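Local coordinates for tRNA (cytosine(38)-C(5))-methyltransferase (Schizosaccharomyces pombe, PDB 6FDF), which methylates carbon 5 of cytosine 38 in the anticodon loop of tRNA(Asp), and more weakly of tRNA(Glu), using S-adenosyl-L-methionine as methyl donor, at the S-adenosyl-L-homocysteine site. Numbering follows the deposited sequence.

The S-adenosyl-L-homocysteine site. Residues 17-22, 41-43, 61-63, 82, 84, 100, 104, 314-316. With SAH (S-adenosyl-L-homocysteine), chain B.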
loop_
_atom_site.group_PDB
_atom_site.type_symbol
_atom_site.label_atom_id
_atom_site.label_comp_id
_atom_site.label_asym_id
_atom_site.label_seq_id
_atom_site.Cartn_x
_atom_site.Cartn_y
_atom_site.Cartn_z
ATOM N N TYR A 17 -10.959 2.215 3.751
ATOM C CA TYR A 17 -9.604 2.374 4.294
ATOM C C TYR A 17 -8.727 3.109 3.276
ATOM O O TYR A 17 -7.666 2.632 2.865
ATOM C CB TYR A 17 -8.964 1.024 4.668
ATOM C CG TYR A 17 -9.789 0.042 5.491
ATOM C CD1 TYR A 17 -10.624 -0.888 4.875
ATOM C CD2 TYR A 17 -9.681 0.003 6.880
ATOM C CE1 TYR A 17 -11.349 -1.809 5.619
ATOM C CE2 TYR A 17 -10.413 -0.911 7.635
ATOM C CZ TYR A 17 -11.237 -1.819 6.994
ATOM O OH TYR A 17 -11.938 -2.748 7.720
ATOM N N SER A 18 -9.203 4.289 2.867
ATOM C CA SER A 18 -8.694 4.929 1.657
ATOM C C SER A 18 -7.299 5.525 1.824
ATOM O O SER A 18 -6.571 5.650 0.833
ATOM C CB SER A 18 -9.655 6.022 1.203
ATOM O OG SER A 18 -10.155 6.755 2.308
ATOM N N GLY A 19 -6.913 5.908 3.038
ATOM C CA GLY A 19 -5.580 6.474 3.220
ATOM C C GLY A 19 -5.391 7.705 2.348
ATOM O O GLY A 19 -6.266 8.573 2.267
ATOM N N ILE A 20 -4.253 7.780 1.654
ATOM C CA ILE A 20 -4.018 8.920 0.774
ATOM C C ILE A 20 -4.458 8.594 -0.649
ATOM O O ILE A 20 -4.154 9.337 -1.588
ATOM C CB ILE A 20 -2.545 9.368 0.804
ATOM C CG1 ILE A 20 -1.628 8.242 0.317
ATOM C CG2 ILE A 20 -2.151 9.836 2.199
ATOM C CD1 ILE A 20 -0.165 8.642 0.234
ATOM N N GLY A 21 -5.215 7.514 -0.819
ATOM C CA GLY A 21 -5.826 7.246 -2.107
ATOM C C GLY A 21 -5.006 6.429 -3.079
ATOM O O GLY A 21 -5.160 6.603 -4.297
ATOM N N GLY A 22 -4.139 5.543 -2.582
ATOM C CA GLY A 22 -3.419 4.650 -3.477
ATOM C C GLY A 22 -4.332 3.925 -4.448
ATOM O O GLY A 22 -4.013 3.804 -5.632
ATOM N N ASP A 41 -12.063 6.833 5.577
ATOM C CA ASP A 41 -10.915 6.637 6.449
ATOM C C ASP A 41 -11.165 7.413 7.732
ATOM O O ASP A 41 -11.765 8.491 7.717
ATOM C CB ASP A 41 -9.607 7.083 5.775
ATOM C CG ASP A 41 -8.373 6.452 6.405
ATOM O OD1 ASP A 41 -8.119 6.700 7.603
ATOM O OD2 ASP A 41 -7.662 5.701 5.697
ATOM N N ILE A 42 -10.686 6.854 8.844
ATOM C CA ILE A 42 -10.860 7.481 10.151
ATOM C C ILE A 42 -9.775 8.507 10.446
ATOM O O ILE A 42 -9.932 9.316 11.374
ATOM C CB ILE A 42 -10.906 6.377 11.227
ATOM C CG1 ILE A 42 -11.543 6.885 12.518
ATOM C CG2 ILE A 42 -9.505 5.813 11.478
ATOM C CD1 ILE A 42 -11.698 5.809 13.569
ATOM N N ASN A 43 -8.692 8.517 9.671
ATOM C CA ASN A 43 -7.546 9.380 9.928
ATOM C C ASN A 43 -7.763 10.703 9.204
ATOM O O ASN A 43 -7.693 10.739 7.967
ATOM C CB ASN A 43 -6.263 8.700 9.448
ATOM C CG ASN A 43 -5.000 9.516 9.729
ATOM O OD1 ASN A 43 -5.023 10.741 9.783
ATOM N ND2 ASN A 43 -3.888 8.821 9.905
ATOM N N MET A 61 -15.230 8.330 8.896
ATOM C CA MET A 61 -16.232 7.391 9.376
ATOM C C MET A 61 -15.544 6.114 9.836
ATOM O O MET A 61 -14.602 5.648 9.195
ATOM C CB MET A 61 -17.260 7.096 8.279
ATOM C CG MET A 61 -18.209 5.961 8.575
ATOM S SD MET A 61 -19.664 6.015 7.512
ATOM C CE MET A 61 -19.137 7.140 6.216
ATOM N N ASP A 62 -16.021 5.568 10.954
ATOM C CA ASP A 62 -15.533 4.295 11.476
ATOM C C ASP A 62 -16.198 3.173 10.686
ATOM O O ASP A 62 -17.414 2.974 10.781
ATOM C CB ASP A 62 -15.840 4.194 12.969
ATOM C CG ASP A 62 -15.384 2.881 13.588
ATOM O OD1 ASP A 62 -14.783 2.035 12.889
ATOM O OD2 ASP A 62 -15.639 2.694 14.796
ATOM N N ILE A 63 -15.400 2.426 9.917
ATOM C CA ILE A 63 -15.939 1.369 9.066
ATOM C C ILE A 63 -16.670 0.305 9.874
ATOM O O ILE A 63 -17.571 -0.361 9.353
ATOM C CB ILE A 63 -14.783 0.799 8.213
ATOM C CG1 ILE A 63 -14.440 1.803 7.110
ATOM C CG2 ILE A 63 -15.115 -0.575 7.618
ATOM C CD1 ILE A 63 -13.144 1.534 6.384
ATOM N N SER A 82 -8.182 -2.030 2.128
ATOM C CA SER A 82 -6.891 -2.413 2.701
ATOM C C SER A 82 -7.105 -2.441 4.209
ATOM O O SER A 82 -6.720 -1.508 4.930
ATOM C CB SER A 82 -5.777 -1.449 2.282
ATOM O OG SER A 82 -4.501 -1.962 2.647
ATOM N N SER A 84 -7.416 -3.238 8.352
ATOM C CA SER A 84 -6.495 -3.334 9.479
ATOM C C SER A 84 -6.862 -4.614 10.215
ATOM O O SER A 84 -7.868 -4.667 10.927
ATOM C CB SER A 84 -6.599 -2.106 10.380
ATOM O OG SER A 84 -5.868 -2.289 11.581
ATOM N N PRO A 100 -13.440 -0.827 18.189
ATOM C CA PRO A 100 -13.528 -1.618 16.954
ATOM C C PRO A 100 -12.309 -1.363 16.080
ATOM O O PRO A 100 -12.190 -0.319 15.432
ATOM C CB PRO A 100 -14.813 -1.095 16.308
ATOM C CG PRO A 100 -15.655 -0.661 17.445
ATOM C CD PRO A 100 -14.701 -0.122 18.483
ATOM N N ALA A 104 -13.852 -3.768 12.385
ATOM C CA ALA A 104 -14.301 -3.130 11.155
ATOM C C ALA A 104 -14.282 -4.100 9.978
ATOM O O ALA A 104 -15.227 -4.125 9.183
ATOM C CB ALA A 104 -13.423 -1.918 10.846
ATOM N N ASN A 314 2.099 2.960 5.294
ATOM C CA ASN A 314 0.905 2.124 5.310
ATOM C C ASN A 314 0.184 2.071 3.970
ATOM O O ASN A 314 -0.953 1.595 3.911
ATOM C CB ASN A 314 -0.075 2.631 6.371
ATOM C CG ASN A 314 0.396 2.354 7.766
ATOM O OD1 ASN A 314 1.047 1.341 8.021
ATOM N ND2 ASN A 314 0.065 3.250 8.692
ATOM N N SER A 315 0.811 2.546 2.897
ATOM C CA SER A 315 0.165 2.649 1.595
ATOM C C SER A 315 0.484 1.438 0.723
ATOM O O SER A 315 1.432 0.690 0.971
ATOM C CB SER A 315 0.604 3.929 0.876
ATOM O OG SER A 315 0.198 5.085 1.586
ATOM N N ILE A 316 -0.330 1.256 -0.317
ATOM C CA ILE A 316 -0.118 0.176 -1.275
ATOM C C ILE A 316 0.981 0.566 -2.246
ATOM O O ILE A 316 1.405 1.727 -2.287
ATOM C CB ILE A 316 -1.413 -0.134 -2.045
ATOM C CG1 ILE A 316 -1.833 1.107 -2.851
ATOM C CG2 ILE A 316 -2.497 -0.588 -1.092
ATOM C CD1 ILE A 316 -2.844 0.850 -3.932
HETATM N N SAH B . -4.744 1.810 1.315
HETATM C CA SAH B . -4.535 3.165 1.777
HETATM C CB SAH B . -4.074 3.200 3.236
HETATM C CG SAH B . -4.554 1.972 4.007
HETATM S SD SAH B . -3.762 1.799 5.578
HETATM C C SAH B . -3.552 3.860 0.889
HETATM O O SAH B . -3.133 3.252 -0.119
HETATM O OXT SAH B . -3.213 5.023 1.198
HETATM C "C5'" SAH B . -5.231 1.459 6.482
HETATM C "C4'" SAH B . -6.058 2.739 6.601
HETATM O "O4'" SAH B . -7.302 2.384 7.177
HETATM C "C3'" SAH B . -5.413 3.803 7.491
HETATM O "O3'" SAH B . -5.379 5.053 6.805
HETATM C "C2'" SAH B . -6.368 3.931 8.680
HETATM O "O2'" SAH B . -6.536 5.293 9.091
HETATM C "C1'" SAH B . -7.670 3.372 8.122
HETATM N N9 SAH B . -8.520 2.687 9.119
HETATM C C8 SAH B . -8.139 1.774 10.035
HETATM N N7 SAH B . -9.200 1.366 10.773
HETATM C C5 SAH B . -10.293 2.020 10.332
HETATM C C6 SAH B . -11.730 2.056 10.671
HETATM N N6 SAH B . -12.227 1.285 11.663
HETATM N N1 SAH B . -12.516 2.891 9.950
HETATM C C2 SAH B . -12.030 3.661 8.961
HETATM N N3 SAH B . -10.734 3.678 8.599
HETATM C C4 SAH B . -9.832 2.895 9.246
HETATM O O HOH W 1 -6.982 1.650 0.214
#
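S-adenosyl-L-homocysteine, the product left after methyl transfer, lies almost wholly buried in the cofactor pocket of the class I methyltransferase fold. At its adenine end the backbone N of Ile63 points straight at N1 (2.9 Å, 179° at H), while the exocyclic amine N6 donates to Asp62 OD1 from above the carboxylate plane (2.9 Å); together they read the Watson-Crick edge. The backbone N of Ile42 approaches N3 at 3.2 Å, a probable hydrogen bond. Ile42 lays CG2 over one face of the six-membered ring, 3.9 Å from its centroid. Tyr17 turns its CD2-CE2 edge to the purine of SAH, the two ring planes 67° apart. Ile63 CD1 caps the centre of the tyrosine ring and probably helps to hold that tilt. Asp41, at the end of strand 34-41, has CG anti to the backbone N (chi1 -159°) and clasps the ribose diol: the hydroxyls O2' and O3' donate to the syn lone pairs of OD1 and OD2 respectively, each at 2.6 Å. The backbone N of Asn43 fills the anti lone pair of OD1, and that of Gly19, in the glycine-rich loop, meets OD2 from above the plane, fixing the carboxylate's rotation. An alanine in place of Asp41 would probably loosen the ribose and cost both amides this acceptor. Beyond the thioether, which Asn314 CB flanks, the homocysteine amine N reaches Tyr17 O through a water. The carboxylate oxygen OXT accepts from the backbone N of Ile20 at 3.0 Å.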